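D-methionine-binding lipoprotein MetQ (Escherichia coli, PDB 4YAH) binds methionine as the substrate-binding component of an ATP-driven D-methionine permease. Local coordinates at residues D239-N242 against V243-F246; V232-E235 against D236-D239; L92-Q95 against L96-G100; G210-P213 against A214-I218; P185-P188 against R189-D192. All blocks are in the same frame, centred on the assembly; numbering follows the deposited sequence.

Contact 1 (D239-N242 against V243-F246); sequences DAEN and VKKF
Lys244 reaches back along the first turn of helix 241-250 to meet Glu241. Its CB rests against the carbonyl oxygen of Glu241, and CG lies 3.6 Å from Ala240 O, the same oxygen that accepts the backbone N-H of Lys244. From there the chain runs extended: CD passes near the Glu241 carboxylate, CE lies 3.2 Å from Asp239 O, and NZ closes a salt bridge of 3.0 Å with Glu241 OE2. The ammonium comes to the syn side of that oxygen but 30° out of the carboxylate plane. Glu241 meets it halfway because its own chain is bent at chi2 (-57°), which folds the acid over the helix start. Next to this pair along the helix, Asn242 and Lys245 are joined through a water, 2.7 Å from both Asn242 OD1 and Lys245 NZ; the amide ND2 is held by Pro30 O. On the inner side Ala240 CB packs on Val243 CG2 at 3.8 Å. Ala240 is the N-cap, Glu241 and Lys244 pair i to i+3 on the exposed side of the first turn, and Val243 and Phe246 face strands 229-234 and 32-38, as in an amphipathic helix packed on a sheet.

Contact 2 (V232-E235 against D236-D239); sequences VTRE and DNKD
Asn237 folds back against Arg234 and packs closely against the end of strand 229-234. Its OD1 lies 2.9 Å from the backbone N of Arg234, a bond made weak by its bent 123° angle, and the same oxygen touches Thr233 CB. The amide plane stacks over one face of the Arg234 guanidinium, the two planes only 11° apart, while ND2 is held by Asp82 O. At the edge of the guanidinium stands Asp236: Arg234 NE donates to Asp236 OD2 at 3.0 Å, part of a salt bridge, with the acceptor practically in the guanidinium plane, and weaker bonds run to OD1 from NE and NH2. A chi1 of 61° sets the Asp236 carboxylate between its own backbone N and carbonyl carbon, turning it back against the arginine. NH1 is bound by Leu76 O, so the guanidinium is fixed in its rotation by face, edge and end. This is the turn by which the chain leaves the mixed six-stranded sheet for helix 241-250; Thr233 packs on Val243 of that helix, and its OG1 donates to Arg234 O at 2.9 Å.

On the exposed side the contact is looser. Glu235 and Lys238 lie side by side and point the same way, with Glu235 OE2 and Lys238 NZ 3.0 Å apart in a salt bridge. Water 2 spans the other oxygen and the ammonium, 2.7 Å from Glu235 OE1 and 2.8 Å from Lys238 NZ.

Contact 3 (L92-Q95 against L96-G100); sequences LDQQ and LKDRG
From Leu92 to Gln95 the carbonyls accept the backbone N-H groups of Leu96 to Arg99 in unbroken i to i+4 order, with the Leu96 N to Leu92 O bond at 2.9 Å. This is the C-terminal part of helix 89-99, which ends at Gly100, where phi turns positive (79°) and the backbone N still bonds to Leu96 O. The helix is amphipathic. On its inner face Leu92 CD1 meets Leu96 CD2 at 4.0 Å; both leucines pack on Leu103 of the next strand, and Leu92 reaches Leu230 and Val232 as well. Leu96 CG lies 3.3 Å from Leu92 O, the oxygen that accepts its own N-H.

Polar side chains occupy the flanks. Asp93 forms a salt bridge with Lys89, Gln95 OE1 accepts from Asn73 ND2, and Arg99 forms a salt bridge with Glu74; the last two connect this helix to helix 71-78. Between Gln94 and Asp98, one turn apart, a direct bond is made. Gln94 has CG anti to the backbone N (chi1 -172°) and bends at chi2, which sends the amide along the helix. The N-H is used almost straight, 173° at hydrogen, and the acceptor lies in the amide plane; yet the carboxylate is turned, so that Gln94 NE2 meets Asp98 OD2 from above its plane at 2.8 Å.

Contact 4 (G210-P213 against A214-I218); sequences GLTP and AKDGI
A short helix, 213-216, begins here immediately after another has ended: Gly210, with positive phi, is the C-prime residue of the Schellman motif that stops the preceding helix, and Thr212 is the N-cap of the next. The capping bond proper is weak, Lys215 N lying 3.4 Å from Thr212 OG1. A chi1 of 65° turns that hydroxyl to face Lys215 N, and it also has a weak partner in Asn264. Asp216 completes the turn from the far end. Its backbone N donates to Thr212 O at 2.9 Å, and its carboxylate returns to the same residue, Asp216 OD2 accepting Thr212 N at 3.0 Å in a nearly straight bond, 164° at hydrogen, through the anti lone pair. Both the N-H and the C=O of Thr212 are thus bound to one aspartate. The Leu211 side chain crosses that of Asp216 at about a right angle, with Leu211 CD2 3.5 Å from Asp216 CG. Pro213, whose ring packs on Ala115 and Tyr117, offers its carbonyl oxygen to Gly217 N at 2.9 Å.

Water 3 donates both to Gly210 O, 2.7 Å away, and to Asp216 OD2. The straight bond from Thr212 N-H probably stabilises the negative charge of Asp216, with the water as an additional donor, while the acid ties the end of one helix to the start of the next.

Contact 5 (P185-P188 against R189-D192); sequences PQLP and RSLD
A chi1 of 70° swings CG of Arg189 back over Gln186 O, 3.2 Å away, and the bend at chi3 (76°) then lays the guanidinium against Gln186, whose own chain bends at chi2. The two side chains run alongside each other and point the same way. Arg189 CD is 3.3 Å from Gln186 OE1, and that amide oxygen sits 3.1 Å above the guanidinium plane, off-centre. Contact is therefore made over a face, with the amide and guanidinium planes 52° apart, and not through an N-H. The NE hydrogen is used at the edge instead: water 5 lies in the guanidinium plane, accepts from Arg189 NE and N, and donates to Pro185 O. On the inner side, Ser190 OG donates to Leu187 O at 2.7 Å, in the carbonyl plane and on a lone pair, satisfying a buried hydroxyl. Backbone bonding is irregular: Ser190 N makes weak bonds to both Gln186 O and Leu187 O, whereas Leu191 N bonds to Pro188 O at 3.3 Å. This short, loosely bonded helix connects parallel strands 178-182 and 196-201 in a beta-alpha-beta crossover, with 132-136 between them, and Leu187 and Ser190 pack on all three.

How the contacts relate
The five contacts illustrate how short-range bonding shapes turns and helix ends in both lobes of a bilobed binding protein. Contacts 1 and 2 share Asp239 and form one strand-to-helix passage, their centres 9 Å apart; Val243 CG1 packs on Thr233 CG2 at 3.7 Å. Contact 3 joins them through Leu92 CD2, 4.1 Å from Val232 CG2. Contacts 4 and 5 form the other group, touching where Leu211 CD1 lies 3.9 Å from Leu191 CD1. None of these residues is among those lining the methionine pocket, although Tyr91, just before contact 3, is; the bound methionine is about 7 Å from the Gln95 side chain, 9 Å from that of Pro213 and 11 Å from that of Leu187.

Contact 1 (D239-N242 against V243-F246)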
loop_
_atom_site.group_PDB
_atom_site.type_symbol
_atom_site.label_atom_id
_atom_site.label_comp_id
_atom_site.label_asym_id
_atom_site.label_seq_id
_atom_site.Cartn_x
_atom_site.Cartn_y
_atom_site.Cartn_z
ATOM N N ASP A 239 4.897 22.193 6.727
ATOM C CA ASP A 239 6.211 22.731 7.061
ATOM C C ASP A 239 6.501 22.751 8.559
ATOM O O ASP A 239 7.495 23.323 8.985
ATOM C CB ASP A 239 6.341 24.151 6.508
ATOM C CG ASP A 239 6.388 24.173 4.999
ATOM O OD1 ASP A 239 7.112 23.326 4.434
ATOM O OD2 ASP A 239 5.691 25.007 4.385
ATOM N N ALA A 240 5.650 22.108 9.346
ATOM C CA ALA A 240 5.859 22.040 10.783
ATOM C C ALA A 240 7.191 21.387 11.087
ATOM O O ALA A 240 7.572 20.407 10.457
ATOM C CB ALA A 240 4.730 21.286 11.452
ATOM N N GLU A 241 7.899 21.927 12.071
ATOM C CA GLU A 241 9.217 21.411 12.387
ATOM C C GLU A 241 9.143 19.941 12.810
ATOM O O GLU A 241 10.057 19.185 12.489
ATOM C CB GLU A 241 9.887 22.267 13.467
ATOM C CG GLU A 241 10.251 23.674 12.964
ATOM C CD GLU A 241 11.172 23.679 11.744
ATOM O OE1 GLU A 241 12.215 22.996 11.781
ATOM O OE2 GLU A 241 10.848 24.376 10.753
ATOM N N ASN A 242 8.069 19.522 13.494
ATOM C CA ASN A 242 7.974 18.134 13.953
ATOM C C ASN A 242 7.734 17.198 12.785
ATOM O O ASN A 242 8.188 16.068 12.816
ATOM C CB ASN A 242 6.883 17.957 14.997
ATOM C CG ASN A 242 7.247 18.613 16.302
ATOM O OD1 ASN A 242 8.415 18.939 16.527
ATOM N ND2 ASN A 242 6.271 18.783 17.172
ATOM N N VAL A 243 7.034 17.683 11.765
ATOM C CA VAL A 243 6.824 16.917 10.537
ATOM C C VAL A 243 8.172 16.671 9.870
ATOM O O VAL A 243 8.484 15.543 9.471
ATOM C CB VAL A 243 5.879 17.661 9.578
ATOM C CG1 VAL A 243 5.880 17.027 8.170
ATOM C CG2 VAL A 243 4.473 17.689 10.157
ATOM N N LYS A 244 8.983 17.723 9.762
ATOM C CA LYS A 244 10.280 17.609 9.104
ATOM C C LYS A 244 11.142 16.599 9.847
ATOM O O LYS A 244 11.823 15.778 9.225
ATOM C CB LYS A 244 10.993 18.956 9.038
ATOM C CG LYS A 244 10.318 19.978 8.149
ATOM C CD LYS A 244 11.139 21.285 8.153
ATOM C CE LYS A 244 10.300 22.472 7.788
ATOM N NZ LYS A 244 11.096 23.741 7.827
ATOM N N LYS A 245 11.088 16.638 11.175
ATOM C CA LYS A 245 11.860 15.709 11.979
ATOM C C LYS A 245 11.416 14.270 11.753
ATOM O O LYS A 245 12.245 13.369 11.654
ATOM C CB LYS A 245 11.726 16.034 13.462
ATOM C CG LYS A 245 12.498 17.255 13.903
ATOM C CD LYS A 245 12.247 17.485 15.379
ATOM C CE LYS A 245 13.040 18.647 15.889
ATOM N NZ LYS A 245 12.507 19.112 17.194
ATOM N N PHE A 246 10.110 14.054 11.711
ATOM C CA PHE A 246 9.601 12.705 11.555
ATOM C C PHE A 246 10.022 12.158 10.193
ATOM O O PHE A 246 10.396 10.995 10.051
ATOM C CB PHE A 246 8.087 12.662 11.684
ATOM C CG PHE A 246 7.534 11.304 11.483
ATOM C CD1 PHE A 246 7.748 10.333 12.431
ATOM C CD2 PHE A 246 6.859 10.979 10.325
ATOM C CE1 PHE A 246 7.269 9.054 12.253
ATOM C CE2 PHE A 246 6.379 9.684 10.137
ATOM C CZ PHE A 246 6.583 8.738 11.107
HETATM O O HOH W 1 10.208 19.266 18.546
#

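Contact 2 (V232-E235 against D236-D239)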
loop_
_atom_site.group_PDB
_atom_site.type_symbol
_atom_site.label_atom_id
_atom_site.label_comp_id
_atom_site.label_asym_id
_atom_site.label_seq_id
_atom_site.Cartn_x
_atom_site.Cartn_y
_atom_site.Cartn_z
ATOM N N VAL A 232 2.282 11.969 4.587
ATOM C CA VAL A 232 1.324 12.965 4.155
ATOM C C VAL A 232 0.819 13.779 5.338
ATOM O O VAL A 232 0.568 13.230 6.415
ATOM C CB VAL A 232 0.154 12.293 3.452
ATOM C CG1 VAL A 232 -0.936 13.266 3.132
ATOM C CG2 VAL A 232 0.642 11.652 2.173
ATOM N N THR A 233 0.668 15.086 5.114
ATOM C CA THR A 233 0.119 16.004 6.116
ATOM C C THR A 233 -0.983 16.831 5.490
ATOM O O THR A 233 -1.271 16.699 4.307
ATOM C CB THR A 233 1.171 16.976 6.674
ATOM O OG1 THR A 233 1.568 17.894 5.643
ATOM C CG2 THR A 233 2.382 16.237 7.199
ATOM N N ARG A 234 -1.568 17.729 6.281
ATOM C CA ARG A 234 -2.444 18.741 5.713
ATOM C C ARG A 234 -1.576 19.824 5.078
ATOM O O ARG A 234 -0.397 19.953 5.388
ATOM C CB ARG A 234 -3.355 19.356 6.777
ATOM C CG ARG A 234 -4.334 18.380 7.427
ATOM C CD ARG A 234 -5.162 19.098 8.483
ATOM N NE ARG A 234 -4.284 19.697 9.480
ATOM C CZ ARG A 234 -3.744 19.043 10.505
ATOM N NH1 ARG A 234 -4.003 17.750 10.702
ATOM N NH2 ARG A 234 -2.937 19.687 11.337
ATOM N N GLU A 235 -2.164 20.581 4.169
ATOM C CA GLU A 235 -1.498 21.754 3.617
ATOM C C GLU A 235 -1.034 22.671 4.744
ATOM O O GLU A 235 0.076 23.219 4.687
ATOM C CB GLU A 235 -2.440 22.486 2.664
ATOM C CG GLU A 235 -1.940 23.843 2.157
ATOM C CD GLU A 235 -0.708 23.742 1.271
ATOM O OE1 GLU A 235 -0.532 22.693 0.606
ATOM O OE2 GLU A 235 0.081 24.713 1.238
ATOM N N ASP A 236 -1.863 22.830 5.772
ATOM C CA ASP A 236 -1.569 23.831 6.801
ATOM C C ASP A 236 -0.385 23.460 7.699
ATOM O O ASP A 236 0.200 24.350 8.304
ATOM C CB ASP A 236 -2.813 24.122 7.673
ATOM C CG ASP A 236 -3.329 22.895 8.432
ATOM O OD1 ASP A 236 -2.724 22.505 9.452
ATOM O OD2 ASP A 236 -4.365 22.348 8.020
ATOM N N ASN A 237 -0.019 22.180 7.812
ATOM C CA ASN A 237 1.094 21.820 8.697
ATOM C C ASN A 237 2.245 21.119 7.985
ATOM O O ASN A 237 3.119 20.538 8.629
ATOM C CB ASN A 237 0.583 20.973 9.872
ATOM C CG ASN A 237 0.175 19.586 9.464
ATOM O OD1 ASN A 237 -0.426 19.385 8.404
ATOM N ND2 ASN A 237 0.505 18.621 10.295
ATOM N N LYS A 238 2.292 21.237 6.658
ATOM C CA LYS A 238 3.310 20.557 5.869
ATOM C C LYS A 238 4.733 20.965 6.221
ATOM O O LYS A 238 5.669 20.181 6.020
ATOM C CB LYS A 238 3.063 20.809 4.381
ATOM C CG LYS A 238 3.369 22.238 3.938
ATOM C CD LYS A 238 3.018 22.478 2.489
ATOM C CE LYS A 238 3.421 23.895 2.093
ATOM N NZ LYS A 238 2.955 24.240 0.738
ATOM N N ASP A 239 4.897 22.193 6.727
ATOM C CA ASP A 239 6.211 22.731 7.061
ATOM C C ASP A 239 6.501 22.751 8.559
ATOM O O ASP A 239 7.495 23.323 8.985
ATOM C CB ASP A 239 6.341 24.151 6.508
ATOM C CG ASP A 239 6.388 24.173 4.999
ATOM O OD1 ASP A 239 7.112 23.326 4.434
ATOM O OD2 ASP A 239 5.691 25.007 4.385
HETATM O O HOH W 2 1.566 22.624 -1.102
#

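Contact 3 (L92-Q95 against L96-G100)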
loop_
_atom_site.group_PDB
_atom_site.type_symbol
_atom_site.label_atom_id
_atom_site.label_comp_id
_atom_site.label_asym_id
_atom_site.label_seq_id
_atom_site.Cartn_x
_atom_site.Cartn_y
_atom_site.Cartn_z
ATOM N N LEU A 92 -3.430 9.051 -3.009
ATOM C CA LEU A 92 -3.586 10.381 -2.437
ATOM C C LEU A 92 -4.378 11.278 -3.392
ATOM O O LEU A 92 -5.367 11.911 -2.998
ATOM C CB LEU A 92 -2.217 10.994 -2.138
ATOM C CG LEU A 92 -2.248 12.454 -1.671
ATOM C CD1 LEU A 92 -3.070 12.551 -0.389
ATOM C CD2 LEU A 92 -0.832 12.933 -1.461
ATOM N N ASP A 93 -3.943 11.330 -4.647
ATOM C CA ASP A 93 -4.603 12.159 -5.658
ATOM C C ASP A 93 -6.079 11.820 -5.825
ATOM O O ASP A 93 -6.915 12.704 -5.949
ATOM C CB ASP A 93 -3.894 12.016 -7.001
ATOM C CG ASP A 93 -2.494 12.614 -6.987
ATOM O OD1 ASP A 93 -2.175 13.366 -6.047
ATOM O OD2 ASP A 93 -1.717 12.331 -7.914
ATOM N N GLN A 94 -6.395 10.532 -5.808
ATOM C CA GLN A 94 -7.772 10.082 -5.919
ATOM C C GLN A 94 -8.601 10.520 -4.713
ATOM O O GLN A 94 -9.779 10.862 -4.835
ATOM C CB GLN A 94 -7.794 8.559 -6.071
ATOM C CG GLN A 94 -9.148 7.994 -6.393
ATOM C CD GLN A 94 -9.607 8.412 -7.767
ATOM O OE1 GLN A 94 -8.817 8.442 -8.714
ATOM N NE2 GLN A 94 -10.876 8.767 -7.884
ATOM N N GLN A 95 -7.975 10.486 -3.545
ATOM C CA GLN A 95 -8.609 10.924 -2.300
ATOM C C GLN A 95 -8.905 12.429 -2.341
ATOM O O GLN A 95 -9.958 12.872 -1.866
ATOM C CB GLN A 95 -7.717 10.591 -1.102
ATOM C CG GLN A 95 -7.674 9.094 -0.751
ATOM C CD GLN A 95 -8.770 8.699 0.187
ATOM O OE1 GLN A 95 -8.692 8.958 1.390
ATOM N NE2 GLN A 95 -9.798 8.055 -0.341
ATOM N N LEU A 96 -7.973 13.210 -2.875
ATOM C CA LEU A 96 -8.213 14.646 -3.010
ATOM C C LEU A 96 -9.430 14.887 -3.900
ATOM O O LEU A 96 -10.291 15.700 -3.567
ATOM C CB LEU A 96 -6.984 15.370 -3.570
ATOM C CG LEU A 96 -5.650 15.185 -2.828
ATOM C CD1 LEU A 96 -4.632 16.181 -3.334
ATOM C CD2 LEU A 96 -5.800 15.283 -1.324
ATOM N N LYS A 97 -9.508 14.168 -5.017
ATOM C CA LYS A 97 -10.629 14.306 -5.948
ATOM C C LYS A 97 -11.936 13.866 -5.306
ATOM O O LYS A 97 -12.937 14.575 -5.366
ATOM C CB LYS A 97 -10.396 13.487 -7.227
ATOM C CG LYS A 97 -9.462 14.108 -8.236
ATOM C CD LYS A 97 -9.516 13.356 -9.563
ATOM C CE LYS A 97 -8.750 14.100 -10.659
ATOM N NZ LYS A 97 -8.937 13.480 -12.012
ATOM N N ASP A 98 -11.932 12.684 -4.696
ATOM C CA ASP A 98 -13.172 12.086 -4.213
ATOM C C ASP A 98 -13.658 12.637 -2.885
ATOM O O ASP A 98 -14.865 12.674 -2.661
ATOM C CB ASP A 98 -13.007 10.568 -4.108
ATOM C CG ASP A 98 -12.926 9.894 -5.468
ATOM O OD1 ASP A 98 -13.356 10.498 -6.478
ATOM O OD2 ASP A 98 -12.426 8.756 -5.524
ATOM N N ARG A 99 -12.743 13.077 -2.012
ATOM C CA ARG A 99 -13.109 13.519 -0.660
ATOM C C ARG A 99 -12.870 15.007 -0.437
ATOM O O ARG A 99 -13.376 15.578 0.514
ATOM C CB ARG A 99 -12.337 12.730 0.403
ATOM C CG ARG A 99 -12.531 11.214 0.336
ATOM C CD ARG A 99 -13.963 10.789 0.612
ATOM N NE ARG A 99 -14.465 11.281 1.896
ATOM C CZ ARG A 99 -14.323 10.651 3.063
ATOM N NH1 ARG A 99 -13.684 9.491 3.142
ATOM N NH2 ARG A 99 -14.824 11.186 4.168
ATOM N N GLY A 100 -12.078 15.625 -1.301
ATOM C CA GLY A 100 -11.910 17.064 -1.261
ATOM C C GLY A 100 -10.955 17.539 -0.181
ATOM O O GLY A 100 -10.950 18.725 0.173
#

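Contact 4 (G210-P213 against A214-I218)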
loop_
_atom_site.group_PDB
_atom_site.type_symbol
_atom_site.label_atom_id
_atom_site.label_comp_id
_atom_site.label_asym_id
_atom_site.label_seq_id
_atom_site.Cartn_x
_atom_site.Cartn_y
_atom_site.Cartn_z
ATOM N N GLY A 210 1.661 -13.182 7.207
ATOM C CA GLY A 210 2.988 -13.751 7.054
ATOM C C GLY A 210 3.398 -14.061 5.626
ATOM O O GLY A 210 4.298 -14.871 5.394
ATOM N N LEU A 211 2.741 -13.410 4.670
ATOM C CA LEU A 211 3.064 -13.568 3.257
ATOM C C LEU A 211 3.902 -12.398 2.764
ATOM O O LEU A 211 3.684 -11.254 3.170
ATOM C CB LEU A 211 1.796 -13.667 2.418
ATOM C CG LEU A 211 0.825 -14.778 2.799
ATOM C CD1 LEU A 211 -0.409 -14.715 1.908
ATOM C CD2 LEU A 211 1.497 -16.112 2.682
ATOM N N THR A 212 4.859 -12.696 1.899
ATOM C CA THR A 212 5.626 -11.669 1.196
ATOM C C THR A 212 5.736 -12.022 -0.273
ATOM O O THR A 212 5.649 -13.189 -0.644
ATOM C CB THR A 212 7.053 -11.492 1.740
ATOM O OG1 THR A 212 7.810 -12.688 1.512
ATOM C CG2 THR A 212 7.038 -11.142 3.213
ATOM N N PRO A 213 5.934 -11.007 -1.131
ATOM C CA PRO A 213 6.013 -11.322 -2.551
ATOM C C PRO A 213 7.094 -12.341 -2.885
ATOM O O PRO A 213 6.826 -13.263 -3.664
ATOM C CB PRO A 213 6.321 -9.950 -3.184
ATOM C CG PRO A 213 5.604 -9.006 -2.283
ATOM C CD PRO A 213 5.842 -9.552 -0.900
ATOM N N ALA A 214 8.289 -12.205 -2.319
ATOM C CA ALA A 214 9.390 -13.062 -2.766
ATOM C C ALA A 214 9.176 -14.504 -2.330
ATOM O O ALA A 214 9.604 -15.424 -3.015
ATOM C CB ALA A 214 10.706 -12.568 -2.249
ATOM N N LYS A 215 8.526 -14.699 -1.194
ATOM C CA LYS A 215 8.383 -16.043 -0.644
ATOM C C LYS A 215 7.129 -16.721 -1.151
ATOM O O LYS A 215 7.132 -17.918 -1.409
ATOM C CB LYS A 215 8.355 -16.001 0.885
ATOM C CG LYS A 215 8.238 -17.370 1.538
ATOM C CD LYS A 215 9.431 -18.255 1.201
ATOM C CE LYS A 215 9.453 -19.520 2.053
ATOM N NZ LYS A 215 8.197 -20.311 1.918
ATOM N N ASP A 216 6.062 -15.951 -1.322
ATOM C CA ASP A 216 4.739 -16.530 -1.532
ATOM C C ASP A 216 4.053 -16.072 -2.807
ATOM O O ASP A 216 3.072 -16.685 -3.248
ATOM C CB ASP A 216 3.873 -16.205 -0.325
ATOM C CG ASP A 216 4.529 -16.617 0.968
ATOM O OD1 ASP A 216 4.551 -17.842 1.246
ATOM O OD2 ASP A 216 5.040 -15.731 1.689
ATOM N N GLY A 217 4.584 -15.025 -3.434
ATOM C CA GLY A 217 3.969 -14.484 -4.629
ATOM C C GLY A 217 4.050 -15.422 -5.815
ATOM O O GLY A 217 5.097 -15.990 -6.097
ATOM N N ILE A 218 2.927 -15.601 -6.494
ATOM C CA ILE A 218 2.909 -16.313 -7.765
ATOM C C ILE A 218 3.419 -15.415 -8.894
ATOM O O ILE A 218 3.999 -15.883 -9.869
ATOM C CB ILE A 218 1.516 -16.789 -8.086
ATOM C CG1 ILE A 218 1.036 -17.759 -6.999
ATOM C CG2 ILE A 218 1.477 -17.476 -9.449
ATOM C CD1 ILE A 218 -0.382 -18.162 -7.166
HETATM O O HOH W 3 6.107 -16.292 3.925
HETATM O O HOH W 4 7.959 -14.204 -6.114
#

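Contact 5 (P185-P188 against R189-D192)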
loop_
_atom_site.group_PDB
_atom_site.type_symbol
_atom_site.label_atom_id
_atom_site.label_comp_id
_atom_site.label_asym_id
_atom_site.label_seq_id
_atom_site.Cartn_x
_atom_site.Cartn_y
_atom_site.Cartn_z
ATOM N N PRO A 185 -8.403 -4.404 3.109
ATOM C CA PRO A 185 -8.066 -5.212 4.290
ATOM C C PRO A 185 -8.697 -6.595 4.308
ATOM O O PRO A 185 -8.291 -7.411 5.120
ATOM C CB PRO A 185 -8.621 -4.386 5.466
ATOM C CG PRO A 185 -8.839 -3.017 4.915
ATOM C CD PRO A 185 -9.172 -3.207 3.471
ATOM N N GLN A 186 -9.675 -6.836 3.439
ATOM C CA GLN A 186 -10.362 -8.119 3.388
ATOM C C GLN A 186 -9.626 -9.100 2.508
ATOM O O GLN A 186 -9.989 -10.276 2.477
ATOM C CB GLN A 186 -11.788 -7.946 2.869
ATOM C CG GLN A 186 -12.640 -7.045 3.743
ATOM C CD GLN A 186 -12.908 -7.661 5.102
ATOM O OE1 GLN A 186 -13.497 -8.741 5.195
ATOM N NE2 GLN A 186 -12.454 -6.994 6.162
ATOM N N LEU A 187 -8.608 -8.638 1.791
ATOM C CA LEU A 187 -7.994 -9.513 0.782
ATOM C C LEU A 187 -7.272 -10.733 1.412
ATOM O O LEU A 187 -7.390 -11.838 0.900
ATOM C CB LEU A 187 -7.060 -8.703 -0.112
ATOM C CG LEU A 187 -7.791 -7.962 -1.241
ATOM C CD1 LEU A 187 -8.200 -8.973 -2.321
ATOM C CD2 LEU A 187 -8.992 -7.212 -0.777
ATOM N N PRO A 188 -6.576 -10.569 2.553
ATOM C CA PRO A 188 -5.967 -11.786 3.135
ATOM C C PRO A 188 -6.978 -12.901 3.465
ATOM O O PRO A 188 -6.756 -14.074 3.114
ATOM C CB PRO A 188 -5.297 -11.260 4.406
ATOM C CG PRO A 188 -4.919 -9.851 4.021
ATOM C CD PRO A 188 -6.104 -9.354 3.240
ATOM N N ARG A 189 -8.090 -12.567 4.102
ATOM C CA ARG A 189 -9.053 -13.608 4.468
ATOM C C ARG A 189 -9.756 -14.159 3.211
ATOM O O ARG A 189 -10.279 -15.280 3.231
ATOM C CB ARG A 189 -10.085 -13.100 5.468
ATOM C CG ARG A 189 -11.067 -12.097 4.919
ATOM C CD ARG A 189 -12.005 -11.603 6.013
ATOM N NE ARG A 189 -11.355 -10.656 6.907
ATOM C CZ ARG A 189 -11.948 -10.111 7.966
ATOM N NH1 ARG A 189 -13.203 -10.425 8.275
ATOM N NH2 ARG A 189 -11.278 -9.259 8.722
ATOM N N SER A 190 -9.755 -13.390 2.124
ATOM C CA SER A 190 -10.428 -13.823 0.886
ATOM C C SER A 190 -9.787 -15.099 0.322
ATOM O O SER A 190 -10.429 -15.884 -0.399
ATOM C CB SER A 190 -10.414 -12.701 -0.176
ATOM O OG SER A 190 -9.190 -12.656 -0.893
ATOM N N LEU A 191 -8.523 -15.318 0.661
ATOM C CA LEU A 191 -7.786 -16.485 0.165
ATOM C C LEU A 191 -8.411 -17.805 0.580
ATOM O O LEU A 191 -8.240 -18.812 -0.107
ATOM C CB LEU A 191 -6.351 -16.470 0.668
ATOM C CG LEU A 191 -5.442 -15.380 0.107
ATOM C CD1 LEU A 191 -4.154 -15.345 0.877
ATOM C CD2 LEU A 191 -5.177 -15.612 -1.397
ATOM N N ASP A 192 -9.096 -17.812 1.721
ATOM C CA ASP A 192 -9.725 -19.023 2.234
ATOM C C ASP A 192 -11.132 -19.236 1.682
ATOM O O ASP A 192 -11.732 -20.281 1.918
ATOM C CB ASP A 192 -9.805 -18.973 3.774
ATOM C CG ASP A 192 -8.434 -18.927 4.451
ATOM O OD1 ASP A 192 -7.568 -19.764 4.103
ATOM O OD2 ASP A 192 -8.231 -18.066 5.367
HETATM O O HOH W 5 -8.513 -10.118 5.857
HETATM O O HOH W 6 -6.366 -16.052 4.986
#